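Local coordinates for penicillin-binding protein 1A (PDB 5CXW) that builds the mycobacterial cell wall by polymerising glycan strands and cross-linking their peptides, the latter in the penicillin-sensitive transpeptidase domain that this chain contains, at residues E145-S150 with A289-T294; T209-M214 with S316-V321; G293-G298 with A302-W307. All coordinates share one frame; numbering follows the deposited sequence. Where two conformers were deposited one is given.

Contact 1 of 3, residues E145-S150 with A289-T294; sequences EALKMS and AAKTGT. With 35P ((2R,4S)-5,5-dimethyl-2-{(1R)-2-oxo-1-[(phenoxyacetyl)amino]ethyl}-1,3-thiazolidine-4-carboxylic acid), chain C.
K291 crosses from the edge strand of the sheet to the end of helix 143-149 and meets L147 with its chain and S150 with its amine tip. Its CB rises from strand 289-296, and CG stands anti to the backbone N (chi1 -176°), from where bends at chi2 and chi4 turn the chain toward the helix. CD passes L147 CD1 at 3.9 Å, the two side chains crossing at a slant. CE lies 3.4 Å from the carbonyl oxygen L147 O. NZ then donates to S150 OG at 2.8 Å, to the carbonyl T292 O of its own strand and to water 1, which in turn donates to K148 O. Three bonds thus hold the buried NZ, and a lysine suits the place because its chain is long enough to span the gap while its apolar part packs on leucine.

S150 follows the helix as the C-prime residue of a Schellman motif, with positive phi. Its small side chain points to the strand, and OG, besides receiving K291, is hydrogen-bonded to K100 and accepts N7 of the opened penicillin V at 3.0 Å.

Further along the strand, T292 OG1 donates to carboxylate oxygen O14 of the drug in a very short bond, while T294 OG1 donates to the other oxygen, O16, at 2.6 Å. K291 NZ also lies 3.4 Å from O14. T294 N gives an almost straight bond (176°) to the drug's carbonyl O17.

Beside them stand S97, by similarity the acylated serine, and K100, which fits the lysine of an SxxK motif; S150 is consistent with the SxN serine, and K291-T292-G293 with the KTG motif, of penicillin-binding transpeptidases.

Contact 2 of 3, residues T209-M214 with S316-V321; sequences TRVIDM and STAVWV
V211, in the first turn of helix 211-222, packs against A318 and W320 of strand 315-323. Just before it, R210 occupies the N-cap position and turns its side chain to D213, three residues on. The guanidinium grips the carboxylate side-on: R210 NE reaches D213 OD2 at 2.9 Å, nearly in the guanidinium plane, and R210 NH2 reaches D213 OD1. D213 OD2 also accepts R210 N through its anti lone pair, so an acidic residue suits the place: it ties down the first turn and probably balances the arginine's charge.

V211 itself uses both branches. CG1, anti to the backbone N (chi1 173°), lies 3.9 Å from A318 CB, whereas CG2 reaches W320 CB at 3.7 Å and comes obliquely to the indole, the two side chains crossing at about a right angle. A branched valine can therefore touch two alternate strand residues, A318 and W320, one with each methyl. This is helix-on-sheet packing in the core of the transpeptidase domain, on the central strand of its five-stranded antiparallel sheet. The small A318 lets the helix backbone come close, with V211 O 3.6 Å from A318 CB.

One turn later M214 sets its CB 4.1 Å from A318 CB. Its bent chain then leads away from the strand toward W307 and S98, a course that the flexible, unbranched methionine can follow in this buried setting. At the other end of the contact, W320 NE1 is hydrogen-bonded to D305 OD2.

Contact 3 of 3, residues G293-G298 with A302-W307; sequences GTTQFG and ANKDAW. With 35P ((2R,4S)-5,5-dimethyl-2-{(1R)-2-oxo-1-[(phenoxyacetyl)amino]ethyl}-1,3-thiazolidine-4-carboxylic acid), chain C; PEG (di(hydroxyethyl)ether), chain D.
G293 and W307 form a hydrogen-bonded antiparallel pair, each residue giving its N-H to the other's carbonyl. W307 N donates to G293 O at 2.8 Å, and G293 N returns a bond to W307 O at 3.0 Å. Lacking a side chain, G293 can lie close to both W307 CB and S97. T294 and A306 follow as a non-hydrogen-bonded pair, so T294 N and T294 O are left to the drug: T294 O accepts N4 of 35P at 3.1 Å (152°). Here the antibiotic amide lies along the edge strand.

Next, T295 N donates to D305 O, and T295 O accepts K304 N at 2.9 Å. The register shifts by one here, making a beta bulge, before F297 N closes the ladder on A302 O with an almost straight bond (175°).

T295 OG1 sits between its own N and carbonyl carbon (chi1 67°), which aims it at D305. It donates to the anti lone pair of D305 OD1 at 2.6 Å. The syn lone pair of that oxygen takes K304 NZ in a salt bridge at 2.8 Å, and the other oxygen, OD2, is satisfied from strand 315-323. K304 is also bonded to Q94.

N303 sends ND2 to I338 O, while its CG packs 3.3 Å from T294 CG2. CB and CG of the extended Q296 lie over one face of the drug's phenyl ring, CG 3.5 Å from C22, with NE2 bonded to T300 O.

The hairpin of strands 289-296 and 303-312 thus forms one margin of the sheet, with strand 315-323 beyond it, strand 93-94 beside T295 and D305, and helix 211-222 packed on W307.

All three contacts belong to the transpeptidase domain and reach its antiparallel sheet, their centres lying about 14 to 15 Å apart. Across the sheet, the edge strand 289-296 serves contacts 1 and 3, which share G293 and T294; strand 303-312 comes next, and strand 315-323 of contact 2 follows. Along the chain, helix 143-149 and helix 211-222 precede these three consecutive strands, so contacts 1 and 2 interlace. Contacts 2 and 3 touch through W320 and W307, whereas contacts 1 and 2 remain about 7 Å apart at their nearest atoms. The penicillin touches contacts 1 and 3; contact 2 is core packing behind that cleft.

Contact 1 of 3, residues E145-S150 with A289-T294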
# COMPACT_ATOMS: atom_id res chain seq x y z
N GLU A 145 -15.46 8.72 8.38
CA GLU A 145 -16.35 8.91 7.25
C GLU A 145 -15.60 9.58 6.10
O GLU A 145 -15.75 9.19 4.95
CB GLU A 145 -17.59 9.69 7.68
CG GLU A 145 -18.58 10.03 6.58
CD GLU A 145 -19.56 8.94 6.22
OE1 GLU A 145 -20.36 9.18 5.29
OE2 GLU A 145 -19.55 7.88 6.87
N ALA A 146 -14.77 10.59 6.41
CA ALA A 146 -14.00 11.27 5.36
C ALA A 146 -12.96 10.34 4.73
O ALA A 146 -12.63 10.55 3.59
CB ALA A 146 -13.35 12.54 5.89
N LEU A 147 -12.49 9.33 5.46
CA LEU A 147 -11.54 8.40 4.86
C LEU A 147 -12.28 7.52 3.83
O LEU A 147 -11.81 7.30 2.70
CB LEU A 147 -10.86 7.50 5.89
CG LEU A 147 -9.75 6.59 5.33
CD1 LEU A 147 -8.46 7.37 4.94
CD2 LEU A 147 -9.44 5.54 6.37
N LYS A 148 -13.42 6.99 4.27
CA LYS A 148 -14.26 6.13 3.38
C LYS A 148 -14.63 6.91 2.12
O LYS A 148 -14.50 6.39 1.01
CB LYS A 148 -15.47 5.63 4.15
CG LYS A 148 -16.41 4.77 3.31
CD LYS A 148 -17.61 4.29 4.12
CE LYS A 148 -18.56 5.37 4.58
NZ LYS A 148 -19.54 4.79 5.59
N MET A 149 -15.11 8.14 2.27
CA MET A 149 -15.53 8.93 1.10
C MET A 149 -14.36 9.52 0.34
O MET A 149 -14.52 10.06 -0.77
CB MET A 149 -16.47 10.05 1.55
CG MET A 149 -17.79 9.54 2.04
SD MET A 149 -18.80 10.93 2.68
CE MET A 149 -19.11 11.75 1.14
N SER A 150 -13.19 9.41 0.94
CA SER A 150 -11.91 9.90 0.43
C SER A 150 -11.95 11.38 0.11
O SER A 150 -11.74 11.81 -1.02
CB SER A 150 -11.41 9.04 -0.72
OG SER A 150 -9.98 9.16 -0.73
N ALA A 289 -9.71 -4.62 5.32
CA ALA A 289 -9.49 -3.22 5.58
C ALA A 289 -8.74 -2.70 4.39
O ALA A 289 -7.67 -3.24 4.05
CB ALA A 289 -8.65 -3.08 6.87
N ALA A 290 -9.23 -1.66 3.71
CA ALA A 290 -8.67 -1.25 2.45
C ALA A 290 -8.76 0.23 2.19
O ALA A 290 -9.54 0.95 2.89
CB ALA A 290 -9.37 -2.04 1.32
N LYS A 291 -8.00 0.70 1.22
CA LYS A 291 -8.07 2.10 0.81
C LYS A 291 -7.67 2.21 -0.66
O LYS A 291 -6.65 1.71 -1.05
CB LYS A 291 -7.19 3.01 1.68
CG LYS A 291 -7.34 4.49 1.33
CD LYS A 291 -8.69 5.09 1.77
CE LYS A 291 -8.89 6.51 1.22
NZ LYS A 291 -9.25 6.51 -0.21
N THR A 292 -8.51 2.90 -1.42
CA THR A 292 -8.24 3.18 -2.81
C THR A 292 -7.44 4.49 -2.96
O THR A 292 -7.43 5.37 -2.06
CB THR A 292 -9.53 3.40 -3.59
OG1 THR A 292 -10.35 4.34 -2.90
CG2 THR A 292 -10.26 2.04 -3.83
N GLY A 293 -6.84 4.66 -4.13
CA GLY A 293 -6.25 5.93 -4.52
C GLY A 293 -6.36 6.17 -6.01
O GLY A 293 -6.28 5.21 -6.75
N THR A 294 -6.49 7.42 -6.43
CA THR A 294 -6.50 7.77 -7.84
C THR A 294 -5.82 9.13 -7.98
O THR A 294 -6.22 10.08 -7.34
CB THR A 294 -7.93 7.91 -8.38
OG1 THR A 294 -8.75 6.76 -8.09
CG2 THR A 294 -7.86 8.08 -9.89
C24 35P C . -8.39 15.62 -9.74
C23 35P C . -8.43 15.96 -11.09
C22 35P C . -8.32 14.99 -12.06
C21 35P C . -8.18 13.65 -11.71
C20 35P C . -8.14 13.29 -10.38
C19 35P C . -8.26 14.29 -9.38
O1 35P C . -8.25 14.00 -8.04
C2 35P C . -8.37 12.64 -7.63
C3 35P C . -8.64 12.61 -6.15
O18 35P C . -9.18 13.56 -5.60
N4 35P C . -8.26 11.48 -5.55
C5 35P C . -8.50 11.26 -4.14
C6 35P C . -7.50 10.27 -3.68
O17 35P C . -6.87 9.48 -4.42
C8 35P C . -9.94 10.68 -3.79
N7 35P C . -9.67 9.28 -3.71
S11 35P C . -11.20 10.83 -4.95
C10 35P C . -11.33 9.16 -5.40
C12 35P C . -11.45 9.03 -6.92
C15 35P C . -12.53 8.47 -4.80
C9 35P C . -10.01 8.56 -4.92
C13 35P C . -9.91 7.09 -4.66
O14 35P C . -10.06 6.72 -3.46
O16 35P C . -9.63 6.36 -5.64
O HOH W 1 -11.82 5.35 0.11

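Contact 2 of 3, residues T209-M214 with S316-V321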
# COMPACT_ATOMS: atom_id res chain seq x y z
N THR A 209 6.42 6.62 -3.84
CA THR A 209 6.53 5.50 -2.96
C THR A 209 6.45 4.23 -3.82
O THR A 209 5.90 4.25 -4.93
CB THR A 209 5.31 5.54 -2.00
OG1 THR A 209 5.38 6.75 -1.26
CG2 THR A 209 5.22 4.37 -0.98
N ARG A 210 6.97 3.12 -3.32
CA ARG A 210 6.89 1.86 -4.12
C ARG A 210 5.68 1.05 -3.66
O ARG A 210 5.25 1.12 -2.50
CB ARG A 210 8.13 1.02 -3.91
CG ARG A 210 9.46 1.73 -4.22
CD ARG A 210 10.67 0.87 -3.83
NE ARG A 210 10.78 0.81 -2.37
CZ ARG A 210 11.60 0.02 -1.68
NH1 ARG A 210 12.46 -0.77 -2.29
NH2 ARG A 210 11.61 0.10 -0.34
N VAL A 211 5.20 0.20 -4.57
CA VAL A 211 4.11 -0.71 -4.26
C VAL A 211 4.53 -1.60 -3.08
O VAL A 211 3.72 -1.85 -2.17
CB VAL A 211 3.78 -1.56 -5.51
CG1 VAL A 211 2.76 -2.65 -5.22
CG2 VAL A 211 3.24 -0.71 -6.66
N ILE A 212 5.79 -2.09 -3.06
CA ILE A 212 6.22 -2.89 -1.92
C ILE A 212 6.16 -2.13 -0.60
O ILE A 212 5.76 -2.72 0.41
CB ILE A 212 7.61 -3.58 -2.12
CG1 ILE A 212 7.96 -4.47 -0.92
CG2 ILE A 212 8.73 -2.57 -2.42
CD1 ILE A 212 8.90 -5.61 -1.34
N ASP A 213 6.48 -0.84 -0.60
CA ASP A 213 6.41 -0.01 0.62
C ASP A 213 4.97 0.04 1.11
O ASP A 213 4.72 -0.07 2.28
CB ASP A 213 6.84 1.45 0.34
CG ASP A 213 8.35 1.59 0.06
OD1 ASP A 213 9.15 1.08 0.87
OD2 ASP A 213 8.71 2.30 -0.92
N MET A 214 4.03 0.23 0.20
CA MET A 214 2.61 0.34 0.61
C MET A 214 2.09 -1.01 1.21
O MET A 214 1.43 -1.01 2.25
CB MET A 214 1.72 0.76 -0.56
CG MET A 214 1.95 2.20 -1.02
SD MET A 214 1.61 3.43 0.26
CE MET A 214 -0.15 3.35 0.29
N SER A 316 -1.42 -8.69 3.47
CA SER A 316 -1.56 -7.30 3.03
C SER A 316 -1.13 -7.18 1.61
O SER A 316 -0.01 -7.55 1.26
CB SER A 316 -0.65 -6.38 3.88
OG SER A 316 -0.72 -5.04 3.35
N THR A 317 -2.03 -6.68 0.76
CA THR A 317 -1.76 -6.62 -0.67
C THR A 317 -1.97 -5.18 -1.20
O THR A 317 -3.00 -4.53 -0.94
CB THR A 317 -2.66 -7.59 -1.46
OG1 THR A 317 -2.41 -8.94 -1.02
CG2 THR A 317 -2.35 -7.51 -2.98
N ALA A 318 -0.96 -4.70 -1.93
CA ALA A 318 -1.01 -3.44 -2.61
C ALA A 318 -1.05 -3.69 -4.14
O ALA A 318 -0.30 -4.50 -4.66
CB ALA A 318 0.23 -2.61 -2.29
N VAL A 319 -1.91 -2.94 -4.83
CA VAL A 319 -2.01 -3.00 -6.28
C VAL A 319 -2.01 -1.59 -6.82
O VAL A 319 -2.78 -0.73 -6.40
CB VAL A 319 -3.33 -3.63 -6.73
CG1 VAL A 319 -3.41 -3.68 -8.26
CG2 VAL A 319 -3.52 -5.06 -6.11
N TRP A 320 -1.18 -1.44 -7.86
CA TRP A 320 -1.08 -0.23 -8.69
C TRP A 320 -1.38 -0.62 -10.13
O TRP A 320 -0.99 -1.68 -10.59
CB TRP A 320 0.31 0.36 -8.57
CG TRP A 320 0.64 1.41 -9.63
CD1 TRP A 320 0.41 2.76 -9.54
CD2 TRP A 320 1.29 1.20 -10.89
NE1 TRP A 320 0.89 3.40 -10.66
CE2 TRP A 320 1.41 2.46 -11.52
CE3 TRP A 320 1.80 0.08 -11.56
CZ2 TRP A 320 2.06 2.63 -12.75
CZ3 TRP A 320 2.40 0.24 -12.78
CH2 TRP A 320 2.53 1.53 -13.37
N VAL A 321 -2.14 0.25 -10.80
CA VAL A 321 -2.29 0.21 -12.24
C VAL A 321 -1.91 1.58 -12.79
O VAL A 321 -2.28 2.63 -12.25
CB VAL A 321 -3.73 -0.17 -12.64
CG1 VAL A 321 -3.88 -0.14 -14.17
CG2 VAL A 321 -4.11 -1.54 -12.10

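Contact 3 of 3, residues G293-G298 with A302-W307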
# COMPACT_ATOMS: atom_id res chain seq x y z
N GLY A 293 -6.84 4.66 -4.13
CA GLY A 293 -6.25 5.93 -4.52
C GLY A 293 -6.36 6.17 -6.01
O GLY A 293 -6.28 5.21 -6.75
N THR A 294 -6.49 7.42 -6.43
CA THR A 294 -6.50 7.77 -7.84
C THR A 294 -5.82 9.13 -7.98
O THR A 294 -6.22 10.08 -7.34
CB THR A 294 -7.93 7.91 -8.38
OG1 THR A 294 -8.75 6.76 -8.09
CG2 THR A 294 -7.86 8.08 -9.89
N THR A 295 -4.71 9.17 -8.72
CA THR A 295 -3.98 10.43 -8.97
C THR A 295 -4.45 11.14 -10.23
O THR A 295 -4.96 10.53 -11.18
CB THR A 295 -2.47 10.22 -9.02
OG1 THR A 295 -2.14 9.47 -10.15
CG2 THR A 295 -1.96 9.44 -7.84
N GLN A 296 -4.24 12.45 -10.23
CA GLN A 296 -4.54 13.28 -11.37
C GLN A 296 -3.43 13.25 -12.40
O GLN A 296 -2.23 13.32 -12.08
CB GLN A 296 -4.70 14.75 -10.89
CG GLN A 296 -4.88 15.78 -11.97
CD GLN A 296 -5.16 17.15 -11.35
OE1 GLN A 296 -4.68 17.46 -10.23
NE2 GLN A 296 -5.88 18.00 -12.10
N PHE A 297 -3.83 13.24 -13.68
CA PHE A 297 -2.93 13.40 -14.76
C PHE A 297 -2.73 14.90 -15.02
O PHE A 297 -3.67 15.62 -15.39
CB PHE A 297 -3.44 12.70 -16.04
CG PHE A 297 -2.42 12.81 -17.13
CD1 PHE A 297 -1.32 11.97 -17.11
CD2 PHE A 297 -2.49 13.81 -18.05
CE1 PHE A 297 -0.31 12.10 -18.02
CE2 PHE A 297 -1.48 13.95 -18.99
CZ PHE A 297 -0.37 13.12 -18.95
N GLY A 298 -1.51 15.37 -14.80
CA GLY A 298 -1.21 16.81 -14.99
C GLY A 298 -2.19 17.75 -14.28
O GLY A 298 -2.47 17.63 -13.07
N ALA A 302 -8.38 14.03 -16.01
CA ALA A 302 -8.16 12.60 -16.14
C ALA A 302 -7.16 12.04 -15.10
O ALA A 302 -6.54 12.81 -14.35
CB ALA A 302 -7.70 12.33 -17.57
N ASN A 303 -7.04 10.72 -15.06
CA ASN A 303 -6.34 9.98 -14.00
C ASN A 303 -4.99 9.51 -14.50
O ASN A 303 -4.84 9.34 -15.70
CB ASN A 303 -7.16 8.77 -13.55
CG ASN A 303 -8.51 9.19 -12.97
OD1 ASN A 303 -8.67 10.34 -12.52
ND2 ASN A 303 -9.46 8.27 -12.96
N LYS A 304 -4.06 9.24 -13.60
CA LYS A 304 -2.74 8.82 -13.95
C LYS A 304 -2.35 7.50 -13.34
O LYS A 304 -1.88 6.61 -14.05
CB LYS A 304 -1.70 9.88 -13.59
CG LYS A 304 -0.27 9.49 -13.99
CD LYS A 304 0.69 10.67 -13.93
CE LYS A 304 0.95 11.14 -12.49
NZ LYS A 304 1.87 10.23 -11.68
N ASP A 305 -2.58 7.35 -12.05
CA ASP A 305 -2.26 6.14 -11.30
C ASP A 305 -3.49 5.74 -10.52
O ASP A 305 -4.23 6.59 -10.02
CB ASP A 305 -1.15 6.31 -10.26
CG ASP A 305 0.07 7.01 -10.77
OD1 ASP A 305 0.09 8.24 -10.77
OD2 ASP A 305 1.02 6.29 -11.19
N ALA A 306 -3.72 4.45 -10.40
CA ALA A 306 -4.87 3.93 -9.69
C ALA A 306 -4.42 2.86 -8.75
O ALA A 306 -3.65 1.99 -9.14
CB ALA A 306 -5.88 3.43 -10.68
N TRP A 307 -4.87 2.91 -7.50
CA TRP A 307 -4.42 2.02 -6.47
C TRP A 307 -5.55 1.35 -5.66
O TRP A 307 -6.58 1.99 -5.36
CB TRP A 307 -3.64 2.81 -5.41
CG TRP A 307 -2.31 3.35 -5.81
CD1 TRP A 307 -2.06 4.48 -6.58
CD2 TRP A 307 -1.05 2.77 -5.51
NE1 TRP A 307 -0.68 4.63 -6.72
CE2 TRP A 307 -0.04 3.63 -6.04
CE3 TRP A 307 -0.65 1.63 -4.77
CZ2 TRP A 307 1.30 3.38 -5.88
CZ3 TRP A 307 0.72 1.37 -4.60
CH2 TRP A 307 1.68 2.25 -5.17
C24 35P C . -8.39 15.62 -9.74
C23 35P C . -8.43 15.96 -11.09
C22 35P C . -8.32 14.99 -12.06
C21 35P C . -8.18 13.65 -11.71
C20 35P C . -8.14 13.29 -10.38
C19 35P C . -8.26 14.29 -9.38
O1 35P C . -8.25 14.00 -8.04
C2 35P C . -8.37 12.64 -7.63
C3 35P C . -8.64 12.61 -6.15
O18 35P C . -9.18 13.56 -5.60
N4 35P C . -8.26 11.48 -5.55
C5 35P C . -8.50 11.26 -4.14
C6 35P C . -7.50 10.27 -3.68
O17 35P C . -6.87 9.48 -4.42
C8 35P C . -9.94 10.68 -3.79
N7 35P C . -9.67 9.28 -3.71
S11 35P C . -11.20 10.83 -4.95
C10 35P C . -11.33 9.16 -5.40
C12 35P C . -11.45 9.03 -6.92
C15 35P C . -12.53 8.47 -4.80
C9 35P C . -10.01 8.56 -4.92
C13 35P C . -9.91 7.09 -4.66
O14 35P C . -10.06 6.72 -3.46
O16 35P C . -9.63 6.36 -5.64
O2 PEG D . 4.22 12.07 -11.38
C3 PEG D . 5.63 11.87 -11.37
C4 PEG D . 5.95 10.95 -10.23
O4 PEG D . 6.45 11.74 -9.17